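Uncharacterized protein (Bacteroides ovatus, PDB 4E6F) is of unknown function but contains a domain of the DUF4468 family with a TBP-like fold. Local coordinates at residues K134-K139 and R146-W151; D10-V15 and K154-A159; I63-S66 and G71-A74; Y97-T102 and D160-D165. One frame throughout, in Å; residues are numbered along the deposited sequence.

Contact 1: residues K134-K139 and R146-W151; sequences KYALNK and RGLAKW
Leu-148 presses its isobutyl group against Tyr-135 and Ala-136 at a helix-to-helix turn, where the short helix 133-136 ends and the chain doubles back toward the long helix 149-169. The contact is small and apolar, with no hydrogen bond crossing it. One branch of the leucine does most of the work: CD1 lies alongside the backbone of the short helix and comes 3.9 Å from CB of Tyr-135. With CG placed anti to the carbonyl carbon (chi1 -70°) and the chain extended at chi2, this methyl is carried across to the last helical residues. The tyrosine offers only the root of its side chain, since its ring leads off from Leu-148 and keeps its hydroxyl away from this apolar meeting.

A second apolar touch is made closer to the backbones, CB of Ala-136 standing 4.1 Å from CB of Leu-148. A methyl suits this place because the two chains pass closely here, with their CA atoms 5.6 Å apart.

Polar support comes from the backbone of Ala-136, which is hydrogen-bonded to Val-145 and so ties the short helix to the returning loop. Around the apolar patch, Trp-130 touches Leu-148 and Arg-152 of helix 149-169 touches Ala-136. The tightest approach uses no side-chain polar group: CD1 of Leu-148 lies 3.1 Å from the carbonyl O of Tyr-135.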
loop_
_atom_site.group_PDB
_atom_site.type_symbol
_atom_site.label_atom_id
_atom_site.label_comp_id
_atom_site.label_asym_id
_atom_site.label_seq_id
_atom_site.Cartn_x
_atom_site.Cartn_y
_atom_site.Cartn_z
ATOM N N LYS A 134 -1.392 -16.380 8.182
ATOM C CA LYS A 134 -1.919 -17.742 8.069
ATOM C C LYS A 134 -1.248 -18.514 6.932
ATOM O O LYS A 134 -0.942 -19.703 7.090
ATOM C CB LYS A 134 -3.450 -17.688 7.853
ATOM C CG LYS A 134 -4.149 -19.043 7.856
ATOM C CD LYS A 134 -5.624 -18.873 7.508
ATOM C CE LYS A 134 -6.302 -20.188 7.214
ATOM N NZ LYS A 134 -7.736 -19.992 6.882
ATOM N N TYR A 135 -1.024 -17.852 5.786
ATOM C CA TYR A 135 -0.433 -18.523 4.626
ATOM C C TYR A 135 1.047 -18.250 4.428
ATOM O O TYR A 135 1.748 -19.127 3.925
ATOM C CB TYR A 135 -1.173 -18.087 3.349
ATOM C CG TYR A 135 -2.632 -18.477 3.390
ATOM C CD1 TYR A 135 -3.029 -19.792 3.156
ATOM C CD2 TYR A 135 -3.614 -17.547 3.723
ATOM C CE1 TYR A 135 -4.365 -20.173 3.258
ATOM C CE2 TYR A 135 -4.954 -17.916 3.826
ATOM C CZ TYR A 135 -5.326 -19.226 3.577
ATOM O OH TYR A 135 -6.644 -19.598 3.675
ATOM N N ALA A 136 1.516 -17.042 4.794
ATOM C CA ALA A 136 2.842 -16.562 4.419
ATOM C C ALA A 136 3.909 -16.569 5.517
ATOM O O ALA A 136 5.058 -16.229 5.231
ATOM C CB ALA A 136 2.722 -15.165 3.832
ATOM N N LEU A 137 3.548 -16.929 6.742
ATOM C CA LEU A 137 4.534 -17.092 7.812
ATOM C C LEU A 137 4.536 -18.529 8.228
ATOM O O LEU A 137 3.486 -19.193 8.175
ATOM C CB LEU A 137 4.262 -16.205 9.042
ATOM C CG LEU A 137 4.371 -14.711 8.857
ATOM C CD1 LEU A 137 4.180 -14.018 10.200
ATOM C CD2 LEU A 137 5.706 -14.310 8.235
ATOM N N ASN A 138 5.692 -19.018 8.683
ATOM C CA ASN A 138 5.738 -20.373 9.216
ATOM C C ASN A 138 4.936 -20.395 10.554
ATOM O O ASN A 138 4.497 -19.335 11.029
ATOM C CB ASN A 138 7.189 -20.874 9.367
ATOM C CG ASN A 138 8.069 -20.050 10.297
ATOM O OD1 ASN A 138 7.634 -19.055 10.919
ATOM N ND2 ASN A 138 9.343 -20.442 10.377
ATOM N N LYS A 139 4.701 -21.583 11.115
ATOM C CA LYS A 139 3.924 -21.778 12.350
ATOM C C LYS A 139 4.415 -20.878 13.505
ATOM O O LYS A 139 3.586 -20.247 14.161
ATOM C CB LYS A 139 3.975 -23.254 12.783
ATOM N N ARG A 146 8.742 -19.800 2.063
ATOM C CA ARG A 146 9.601 -19.441 0.938
ATOM C C ARG A 146 8.877 -19.146 -0.368
ATOM O O ARG A 146 9.271 -18.189 -1.034
ATOM C CB ARG A 146 10.730 -20.434 0.708
ATOM C CG ARG A 146 10.277 -21.840 0.563
ATOM C CD ARG A 146 11.458 -22.787 0.691
ATOM N NE ARG A 146 11.029 -24.178 0.565
ATOM C CZ ARG A 146 10.460 -24.872 1.546
ATOM N NH1 ARG A 146 10.282 -24.316 2.748
ATOM N NH2 ARG A 146 10.096 -26.128 1.346
ATOM N N GLY A 147 7.842 -19.918 -0.710
ATOM C CA GLY A 147 7.087 -19.724 -1.943
ATOM C C GLY A 147 6.261 -18.447 -1.959
ATOM O O GLY A 147 5.938 -17.922 -3.029
ATOM N N LEU A 148 5.918 -17.920 -0.774
ATOM C CA LEU A 148 5.099 -16.699 -0.688
ATOM C C LEU A 148 5.919 -15.463 -0.342
ATOM O O LEU A 148 5.378 -14.348 -0.315
ATOM C CB LEU A 148 3.970 -16.891 0.356
ATOM C CG LEU A 148 2.880 -17.896 -0.128
ATOM C CD1 LEU A 148 1.916 -18.271 0.966
ATOM C CD2 LEU A 148 2.094 -17.322 -1.275
ATOM N N ALA A 149 7.223 -15.646 -0.072
ATOM C CA ALA A 149 8.057 -14.549 0.401
ATOM C C ALA A 149 8.090 -13.360 -0.546
ATOM O O ALA A 149 7.983 -12.232 -0.071
ATOM C CB ALA A 149 9.467 -15.039 0.680
ATOM N N LYS A 150 8.224 -13.580 -1.856
ATOM C CA LYS A 150 8.297 -12.456 -2.797
ATOM C C LYS A 150 7.020 -11.628 -2.749
ATOM O O LYS A 150 7.083 -10.407 -2.829
ATOM C CB LYS A 150 8.608 -12.921 -4.230
ATOM C CG LYS A 150 7.501 -13.727 -4.926
ATOM C CD LYS A 150 8.038 -14.273 -6.252
ATOM C CE LYS A 150 6.897 -14.885 -7.040
ATOM N NZ LYS A 150 7.388 -15.571 -8.286
ATOM N N TRP A 151 5.866 -12.291 -2.596
ATOM C CA TRP A 151 4.575 -11.619 -2.511
ATOM C C TRP A 151 4.477 -10.760 -1.256
ATOM O O TRP A 151 4.086 -9.594 -1.334
ATOM C CB TRP A 151 3.451 -12.665 -2.502
ATOM C CG TRP A 151 3.439 -13.494 -3.749
ATOM C CD1 TRP A 151 4.080 -14.680 -3.956
ATOM C CD2 TRP A 151 2.825 -13.144 -4.989
ATOM N NE1 TRP A 151 3.874 -15.110 -5.247
ATOM C CE2 TRP A 151 3.107 -14.181 -5.906
ATOM C CE3 TRP A 151 2.008 -12.082 -5.404
ATOM C CZ2 TRP A 151 2.622 -14.167 -7.225
ATOM C CZ3 TRP A 151 1.538 -12.056 -6.705
ATOM C CH2 TRP A 151 1.855 -13.086 -7.608
#

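Contact 2: residues D10-V15 and K154-A159; sequences DTRYLV and KTVDFA. With NO3 (nitrate ion), chain C.
Tyr-13, Arg-12, Val-156 and Asp-157 join a 3-10 turn near the N-terminus, residues 11-13, to the long helix 149-169. The tyrosine meets the helix with its edge: Val-156 lies near the ring plane, its CB 3.7 Å from CD1. Farther along, the Tyr-13 and Asp-157 side chains cross at about a right angle, and OH donates a hydrogen bond to OD1 at 2.6 Å. It uses the syn lone pair of OD1, with the ring and carboxylate planes turned 54° apart. The long phenol suits this place because it has both an apolar ring edge for the valine and a donor for the acid. A phenylalanine here would keep the edge but would probably leave the Asp-157 carboxylate without this donor and the ring less firmly fixed in rotation.

Arg-12 lies differently, with a face turned to the helix. CG1 of Val-156, set anti to its own backbone N (chi1 169°), stands 3.6 Å above the guanidinium plane, over its centre. The arginine's bend at chi2 brings the flat group over this methyl, while NH2 forms a salt bridge with Asp-160, one turn on from Val-156. Arg-12 CG also lies over the rim of one face of the Tyr-13 ring, and Phe-27 of strand 24-32 packs on Val-156. Two residues before Val-156, Lys-154 binds a nitrate ion, probably from the crystallisation liquor: its NZ donates to O2 at 2.8 Å, and more weakly to O3.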
loop_
_atom_site.group_PDB
_atom_site.type_symbol
_atom_site.label_atom_id
_atom_site.label_comp_id
_atom_site.label_asym_id
_atom_site.label_seq_id
_atom_site.Cartn_x
_atom_site.Cartn_y
_atom_site.Cartn_z
ATOM N N ASP A 10 14.797 -10.496 7.219
ATOM C CA ASP A 10 13.353 -10.378 6.984
ATOM C C ASP A 10 12.577 -9.905 8.220
ATOM O O ASP A 10 11.348 -10.015 8.249
ATOM C CB ASP A 10 12.814 -11.736 6.499
ATOM C CG ASP A 10 13.099 -12.009 5.038
ATOM O OD1 ASP A 10 13.254 -11.026 4.263
ATOM O OD2 ASP A 10 13.126 -13.189 4.655
ATOM N N THR A 11 13.278 -9.322 9.213
ATOM C CA THR A 11 12.689 -8.809 10.450
ATOM C C THR A 11 11.411 -7.970 10.182
ATOM O O THR A 11 10.412 -8.140 10.872
ATOM C CB THR A 11 13.749 -7.950 11.186
ATOM O OG1 THR A 11 14.876 -8.773 11.502
ATOM C CG2 THR A 11 13.214 -7.291 12.448
ATOM N N ARG A 12 11.450 -7.089 9.172
ATOM C CA ARG A 12 10.354 -6.181 8.829
ATOM C C ARG A 12 9.059 -6.932 8.495
ATOM O O ARG A 12 7.972 -6.434 8.763
ATOM C CB ARG A 12 10.764 -5.329 7.585
ATOM C CG ARG A 12 9.617 -4.563 6.858
ATOM C CD ARG A 12 9.193 -3.424 7.733
ATOM N NE ARG A 12 7.985 -2.716 7.303
ATOM C CZ ARG A 12 6.778 -2.890 7.829
ATOM N NH1 ARG A 12 6.554 -3.884 8.679
ATOM N NH2 ARG A 12 5.780 -2.087 7.489
ATOM N N TYR A 13 9.186 -8.116 7.905
ATOM C CA TYR A 13 8.059 -8.837 7.301
ATOM C C TYR A 13 7.369 -9.884 8.191
ATOM O O TYR A 13 6.484 -10.608 7.713
ATOM C CB TYR A 13 8.580 -9.508 6.020
ATOM C CG TYR A 13 9.321 -8.535 5.127
ATOM C CD1 TYR A 13 8.657 -7.479 4.506
ATOM C CD2 TYR A 13 10.699 -8.646 4.933
ATOM C CE1 TYR A 13 9.336 -6.573 3.695
ATOM C CE2 TYR A 13 11.388 -7.748 4.118
ATOM C CZ TYR A 13 10.713 -6.684 3.540
ATOM O OH TYR A 13 11.409 -5.814 2.725
ATOM N N LEU A 14 7.718 -9.945 9.462
ATOM C CA LEU A 14 7.180 -10.985 10.321
ATOM C C LEU A 14 5.891 -10.508 11.052
ATOM O O LEU A 14 5.034 -9.906 10.412
ATOM C CB LEU A 14 8.283 -11.537 11.252
ATOM C CG LEU A 14 9.552 -11.983 10.496
ATOM C CD1 LEU A 14 10.631 -12.474 11.460
ATOM C CD2 LEU A 14 9.250 -13.071 9.450
ATOM N N VAL A 15 5.724 -10.828 12.346
ATOM C CA VAL A 15 4.556 -10.502 13.172
ATOM C C VAL A 15 4.090 -9.025 12.943
ATOM O O VAL A 15 4.914 -8.114 13.036
ATOM C CB VAL A 15 4.920 -10.752 14.669
ATOM C CG1 VAL A 15 3.812 -10.288 15.604
ATOM C CG2 VAL A 15 5.244 -12.228 14.919
ATOM N N LYS A 154 7.372 -7.804 -1.210
ATOM C CA LYS A 154 7.164 -6.714 -2.160
ATOM C C LYS A 154 5.878 -5.947 -1.864
ATOM O O LYS A 154 5.849 -4.736 -2.117
ATOM C CB LYS A 154 7.243 -7.210 -3.614
ATOM C CG LYS A 154 8.642 -7.749 -3.982
ATOM C CD LYS A 154 9.748 -6.723 -3.834
ATOM C CE LYS A 154 11.063 -7.181 -4.425
ATOM N NZ LYS A 154 11.924 -7.882 -3.432
ATOM N N THR A 155 4.846 -6.607 -1.299
ATOM C CA THR A 155 3.617 -5.864 -0.965
ATOM C C THR A 155 3.864 -4.977 0.271
ATOM O O THR A 155 3.446 -3.814 0.297
ATOM C CB THR A 155 2.409 -6.787 -0.759
ATOM O OG1 THR A 155 2.278 -7.616 -1.921
ATOM C CG2 THR A 155 1.099 -5.984 -0.559
ATOM N N VAL A 156 4.554 -5.513 1.287
ATOM C CA VAL A 156 4.902 -4.711 2.473
ATOM C C VAL A 156 5.785 -3.516 2.032
ATOM O O VAL A 156 5.542 -2.389 2.486
ATOM C CB VAL A 156 5.572 -5.571 3.592
ATOM C CG1 VAL A 156 6.170 -4.686 4.707
ATOM C CG2 VAL A 156 4.572 -6.570 4.186
ATOM N N ASP A 157 6.793 -3.746 1.158
ATOM C CA ASP A 157 7.644 -2.647 0.666
ATOM C C ASP A 157 6.803 -1.602 -0.066
ATOM O O ASP A 157 7.058 -0.403 0.083
ATOM C CB ASP A 157 8.745 -3.156 -0.275
ATOM C CG ASP A 157 9.788 -4.032 0.399
ATOM O OD1 ASP A 157 9.788 -4.108 1.647
ATOM O OD2 ASP A 157 10.599 -4.654 -0.330
ATOM N N PHE A 158 5.837 -2.068 -0.880
ATOM C CA PHE A 158 4.955 -1.184 -1.622
ATOM C C PHE A 158 4.159 -0.274 -0.661
ATOM O O PHE A 158 4.061 0.939 -0.883
ATOM C CB PHE A 158 4.008 -2.039 -2.473
ATOM C CG PHE A 158 3.006 -1.231 -3.246
ATOM C CD1 PHE A 158 3.317 -0.739 -4.505
ATOM C CD2 PHE A 158 1.751 -0.958 -2.713
ATOM C CE1 PHE A 158 2.395 0.021 -5.224
ATOM C CE2 PHE A 158 0.827 -0.174 -3.425
ATOM C CZ PHE A 158 1.166 0.315 -4.670
ATOM N N ALA A 159 3.592 -0.861 0.400
ATOM C CA ALA A 159 2.846 -0.089 1.394
ATOM C C ALA A 159 3.782 0.899 2.112
ATOM O O ALA A 159 3.428 2.085 2.264
ATOM C CB ALA A 159 2.186 -1.018 2.399
HETATM N N NO3 C . 11.587 -11.270 -3.401
HETATM O O1 NO3 C . 11.880 -12.451 -3.292
HETATM O O2 NO3 C . 11.536 -10.511 -2.460
HETATM O O3 NO3 C . 11.292 -10.807 -4.614
#

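Contact 3: residues I63-S66 and G71-A74; sequences IVFS and GTIA
Phe-65 and Ala-74 face each other across an antiparallel beta hairpin, strands 62-67 and 72-85, whose regular register is interrupted by a classic beta bulge. Three backbone hydrogen bonds hold the site. Ala-74 N donates to Phe-65 O over 2.8 Å, while Ala-74 O accepts twice: from Val-64 N at 2.8 Å, the straighter of the two at 159°, and from Phe-65 N at 3.1 Å, more bent at 147°. One carbonyl is thus gripped by two successive amides, so strand 62-67 spends one residue more than its partner. Val-64 pays for this with a psi of -12°, far from the extended value of a regular strand.

Beside the bulge, the Phe-65 and Ala-74 side chains share one face of the sheet, their CB atoms 4.1 Å apart; the alanine methyl leaves room beside CB of Phe-65. The phenyl ring crosses Thr-72 obliquely, with OG1 (of one of two threonine conformers) in plane at its edge, 3.3 Å from CE1. The next pair, Ser-66 with Ile-73, is non-hydrogen-bonded, with its side chains on the opposite face. Ile-63, from before the bulge, meets Ile-73 CG2 to CG2 at 4.0 Å; the branched chains suit a surface that Tyr-42, Met-45 and Thr-46 of helix 38-54 cover at Ile-73.

Farther out, Gly-71 and Thr-72 form a G1 beta bulge that closes the hairpin, the glycine readily adopting its positive phi. Ser-66 CA points its hydrogen to Thr-72 O, 3.3 Å away.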
loop_
_atom_site.group_PDB
_atom_site.type_symbol
_atom_site.label_atom_id
_atom_site.label_comp_id
_atom_site.label_asym_id
_atom_site.label_seq_id
_atom_site.Cartn_x
_atom_site.Cartn_y
_atom_site.Cartn_z
ATOM N N ILE A 63 -8.683 9.019 -8.671
ATOM C CA ILE A 63 -9.508 9.278 -7.492
ATOM C C ILE A 63 -10.938 8.967 -7.904
ATOM O O ILE A 63 -11.377 9.424 -8.968
ATOM C CB ILE A 63 -9.380 10.734 -7.024
ATOM C CG1 ILE A 63 -7.923 11.034 -6.615
ATOM C CG2 ILE A 63 -10.352 11.002 -5.842
ATOM C CD1 ILE A 63 -7.691 12.456 -6.113
ATOM N N VAL A 64 -11.691 8.223 -7.060
ATOM C CA VAL A 64 -13.080 7.895 -7.426
ATOM C C VAL A 64 -14.116 8.456 -6.440
ATOM O O VAL A 64 -15.325 8.460 -6.751
ATOM C CB VAL A 64 -13.286 6.358 -7.571
ATOM C CG1 VAL A 64 -12.429 5.788 -8.705
ATOM C CG2 VAL A 64 -12.962 5.624 -6.252
ATOM N N PHE A 65 -13.657 8.934 -5.268
ATOM C CA PHE A 65 -14.565 9.444 -4.252
ATOM C C PHE A 65 -13.889 10.536 -3.457
ATOM O O PHE A 65 -12.721 10.377 -3.051
ATOM C CB PHE A 65 -14.945 8.281 -3.270
ATOM C CG PHE A 65 -15.840 8.673 -2.113
ATOM C CD1 PHE A 65 -15.318 9.304 -0.982
ATOM C CD2 PHE A 65 -17.205 8.398 -2.141
ATOM C CE1 PHE A 65 -16.155 9.690 0.078
ATOM C CE2 PHE A 65 -18.036 8.753 -1.067
ATOM C CZ PHE A 65 -17.510 9.414 0.031
ATOM N N SER A 66 -14.636 11.590 -3.151
ATOM C CA SER A 66 -14.153 12.577 -2.200
ATOM C C SER A 66 -15.345 13.276 -1.557
ATOM O O SER A 66 -16.306 13.654 -2.246
ATOM C CB SER A 66 -13.167 13.555 -2.840
ATOM O OG SER A 66 -13.778 14.349 -3.842
ATOM N N GLY A 71 -13.984 14.894 5.026
ATOM C CA GLY A 71 -12.548 14.779 4.805
ATOM C C GLY A 71 -12.126 13.393 4.343
ATOM O O GLY A 71 -11.013 12.965 4.660
ATOM N N THR A 72 -12.996 12.686 3.570
ATOM C CA THR A 72 -12.679 11.340 3.078
ATOM C C THR A 72 -12.375 11.368 1.588
ATOM O O THR A 72 -13.025 12.097 0.823
ATOM C CB THR A 72 -13.779 10.303 3.387
ATOM O OG1 THR A 72 -15.070 10.806 3.035
ATOM C CG2 THR A 72 -13.761 9.837 4.843
ATOM N N ILE A 73 -11.363 10.592 1.183
ATOM C CA ILE A 73 -10.941 10.506 -0.212
ATOM C C ILE A 73 -10.654 9.061 -0.518
ATOM O O ILE A 73 -9.988 8.399 0.296
ATOM C CB ILE A 73 -9.657 11.350 -0.460
ATOM C CG1 ILE A 73 -9.746 12.758 0.161
ATOM C CG2 ILE A 73 -9.300 11.415 -1.962
ATOM C CD1 ILE A 73 -8.344 13.316 0.470
ATOM N N ALA A 74 -11.084 8.573 -1.671
ATOM C CA ALA A 74 -10.688 7.224 -2.053
ATOM C C ALA A 74 -10.313 7.189 -3.511
ATOM O O ALA A 74 -10.953 7.833 -4.347
ATOM C CB ALA A 74 -11.784 6.209 -1.774
#

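Contact 4: residues Y97-T102 and D160-D165; sequences YQITVT and DDMFMD. With EDO (1,2-ethanediol), chain E.
Ile-99 and Tyr-97 meet Met-162 in a buried, wholly apolar helix-on-sheet contact: strand 90-104 supplies the first two, and helix 149-169, lying over that face of the antiparallel sheet, supplies the third. Met-162 is modelled as selenomethionine in two conformers, and the distances that follow hold for one of them. Its chain runs out from the helix with CG anti to the backbone N (chi1 -177°), stays extended at chi2 and then bends at chi3 (-70°), which turns the methyl CE along the strand toward the Tyr-97 end. Ile-99 reaches toward it tip to tip, with CD1 3.7 Å from CE and 4.0 Å from SE. Tyr-97 comes in obliquely, its CE1 4.2 Å from the same methyl.

Long, flexible methionine suits the span, because the nearest CA atoms, those of Ile-99 and Met-162, are 9.7 Å apart. The branched isoleucine fills the strand side and also touches Met-49 and Leu-53 of helix 38-54. Replacing Ile-99 by an alanine removes everything beyond CB, CG1 and CD1 included, and would probably open a gap and leave the Met-162 methyl freer to turn. The Tyr-97 hydroxyl looks to Glu-79 and Asn-56, so its polar end is satisfied. With no hydrogen bond crossing the interface, its chemistry implies cohesion through dispersion and burial, which sets few demands on direction and can accommodate a side chain found in two conformers.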
loop_
_atom_site.group_PDB
_atom_site.type_symbol
_atom_site.label_atom_id
_atom_site.label_comp_id
_atom_site.label_asym_id
_atom_site.label_seq_id
_atom_site.Cartn_x
_atom_site.Cartn_y
_atom_site.Cartn_z
ATOM N N TYR A 97 -5.582 -2.031 -6.255
ATOM C CA TYR A 97 -5.788 -1.704 -4.845
ATOM C C TYR A 97 -6.678 -0.474 -4.701
ATOM O O TYR A 97 -6.914 0.227 -5.684
ATOM C CB TYR A 97 -4.411 -1.427 -4.162
ATOM C CG TYR A 97 -3.566 -0.388 -4.882
ATOM C CD1 TYR A 97 -3.771 0.980 -4.670
ATOM C CD2 TYR A 97 -2.632 -0.766 -5.847
ATOM C CE1 TYR A 97 -3.030 1.938 -5.363
ATOM C CE2 TYR A 97 -1.863 0.188 -6.529
ATOM C CZ TYR A 97 -2.070 1.538 -6.281
ATOM O OH TYR A 97 -1.342 2.490 -6.958
ATOM N N GLN A 98 -7.089 -0.170 -3.461
ATOM C CA GLN A 98 -7.788 1.064 -3.160
ATOM C C GLN A 98 -6.995 1.802 -2.099
ATOM O O GLN A 98 -6.461 1.178 -1.174
ATOM C CB GLN A 98 -9.207 0.762 -2.663
ATOM C CG GLN A 98 -9.987 2.029 -2.279
ATOM C CD GLN A 98 -11.453 1.760 -2.016
ATOM O OE1 GLN A 98 -12.109 1.009 -2.755
ATOM N NE2 GLN A 98 -11.983 2.402 -0.963
ATOM N N ILE A 99 -6.860 3.130 -2.274
ATOM C CA ILE A 99 -6.243 4.004 -1.262
ATOM C C ILE A 99 -7.398 4.742 -0.613
ATOM O O ILE A 99 -8.164 5.387 -1.330
ATOM C CB ILE A 99 -5.239 5.027 -1.845
ATOM C CG1 ILE A 99 -4.242 4.363 -2.794
ATOM C CG2 ILE A 99 -4.516 5.778 -0.686
ATOM C CD1 ILE A 99 -3.332 5.414 -3.556
ATOM N N THR A 100 -7.511 4.688 0.715
ATOM C CA THR A 100 -8.582 5.366 1.446
ATOM C C THR A 100 -7.935 6.307 2.434
ATOM O O THR A 100 -7.148 5.856 3.277
ATOM C CB THR A 100 -9.478 4.353 2.122
ATOM O OG1 THR A 100 -10.051 3.526 1.091
ATOM C CG2 THR A 100 -10.597 5.024 2.968
ATOM N N VAL A 101 -8.278 7.591 2.361
ATOM C CA VAL A 101 -7.690 8.620 3.234
ATOM C C VAL A 101 -8.792 9.274 4.034
ATOM O O VAL A 101 -9.814 9.664 3.459
ATOM C CB VAL A 101 -6.902 9.668 2.404
ATOM C CG1 VAL A 101 -6.399 10.816 3.288
ATOM C CG2 VAL A 101 -5.739 9.003 1.684
ATOM N N THR A 102 -8.589 9.377 5.369
ATOM C CA THR A 102 -9.551 9.994 6.277
ATOM C C THR A 102 -8.827 11.156 6.980
ATOM O O THR A 102 -7.828 10.929 7.678
ATOM C CB THR A 102 -10.079 8.954 7.278
ATOM O OG1 THR A 102 -10.633 7.841 6.557
ATOM C CG2 THR A 102 -11.161 9.542 8.208
ATOM N N ASP A 160 4.983 0.435 2.545
ATOM C CA ASP A 160 5.942 1.325 3.192
ATOM C C ASP A 160 6.317 2.493 2.289
ATOM O O ASP A 160 6.461 3.633 2.771
ATOM C CB ASP A 160 7.209 0.562 3.578
ATOM C CG ASP A 160 7.024 -0.374 4.748
ATOM O OD1 ASP A 160 6.036 -0.190 5.509
ATOM O OD2 ASP A 160 7.932 -1.220 4.982
ATOM N N ASP A 161 6.468 2.217 0.983
ATOM C CA ASP A 161 6.811 3.264 0.025
ATOM C C ASP A 161 5.700 4.316 -0.045
ATOM O O ASP A 161 5.979 5.521 -0.098
ATOM C CB ASP A 161 7.072 2.670 -1.360
ATOM C CG ASP A 161 7.679 3.672 -2.317
ATOM O OD1 ASP A 161 8.693 4.320 -1.941
ATOM O OD2 ASP A 161 7.088 3.891 -3.384
HETATM N N MSE A 162 4.458 3.853 -0.030
HETATM C CA MSE A 162 3.311 4.753 -0.087
HETATM C C MSE A 162 3.242 5.638 1.141
HETATM O O MSE A 162 2.982 6.839 1.023
HETATM C CB MSE A 162 2.021 3.963 -0.204
HETATM C CG MSE A 162 0.813 4.878 -0.344
HETATM SE SE MSE A 162 -0.752 3.896 -0.856
HETATM C CE MSE A 162 -0.261 3.462 -2.662
ATOM N N PHE A 163 3.472 5.046 2.327
ATOM C CA PHE A 163 3.397 5.805 3.566
ATOM C C PHE A 163 4.536 6.826 3.645
ATOM O O PHE A 163 4.327 7.924 4.169
ATOM C CB PHE A 163 3.354 4.877 4.776
ATOM C CG PHE A 163 2.133 3.977 4.758
ATOM C CD1 PHE A 163 0.891 4.460 4.325
ATOM C CD2 PHE A 163 2.209 2.663 5.205
ATOM C CE1 PHE A 163 -0.237 3.632 4.304
ATOM C CE2 PHE A 163 1.075 1.835 5.177
ATOM C CZ PHE A 163 -0.133 2.325 4.727
HETATM N N MSE A 164 5.715 6.493 3.094
HETATM C CA MSE A 164 6.803 7.458 3.006
HETATM C C MSE A 164 6.408 8.617 2.056
HETATM O O MSE A 164 6.650 9.791 2.370
HETATM C CB MSE A 164 8.106 6.778 2.522
HETATM C CG MSE A 164 9.270 7.760 2.274
HETATM SE SE MSE A 164 9.834 8.810 3.841
HETATM C CE MSE A 164 10.421 7.334 4.988
ATOM N N ASP A 165 5.755 8.277 0.913
ATOM C CA ASP A 165 5.318 9.270 -0.045
ATOM C C ASP A 165 4.379 10.278 0.613
ATOM O O ASP A 165 4.486 11.483 0.368
ATOM C CB ASP A 165 4.615 8.584 -1.218
ATOM C CG ASP A 165 4.933 9.236 -2.529
ATOM O OD1 ASP A 165 6.143 9.339 -2.865
ATOM O OD2 ASP A 165 3.992 9.693 -3.198
HETATM C C1 EDO E . -9.362 -2.872 -6.539
HETATM O O1 EDO E . -9.094 -2.194 -5.320
HETATM C C2 EDO E . -9.430 -1.856 -7.709
HETATM O O2 EDO E . -8.189 -1.160 -7.863
#

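Helix 149-169 runs through contacts 1, 2 and 4, taking up successive stretches of its length, while contact 3 lies on the far side of the chain, its centre about 33 Å from that of contact 1. Contacts 1 and 2 touch through Leu-137 CD2 and Tyr-13 O, 3.8 Å apart. Contacts 2 and 4, with centres about 15 Å apart, are joined by the Arg-12 to Asp-160 salt bridge and by Phe-158 CZ packing on Tyr-97 CE2 at 3.6 Å. The sheet joins contact 4 to contact 3, where a probable hydrogen bond links Val-101 N to Ile-73 O at 2.8 Å. No active site is assigned; the nitrate and ethanediol probably come from the crystallisation liquor.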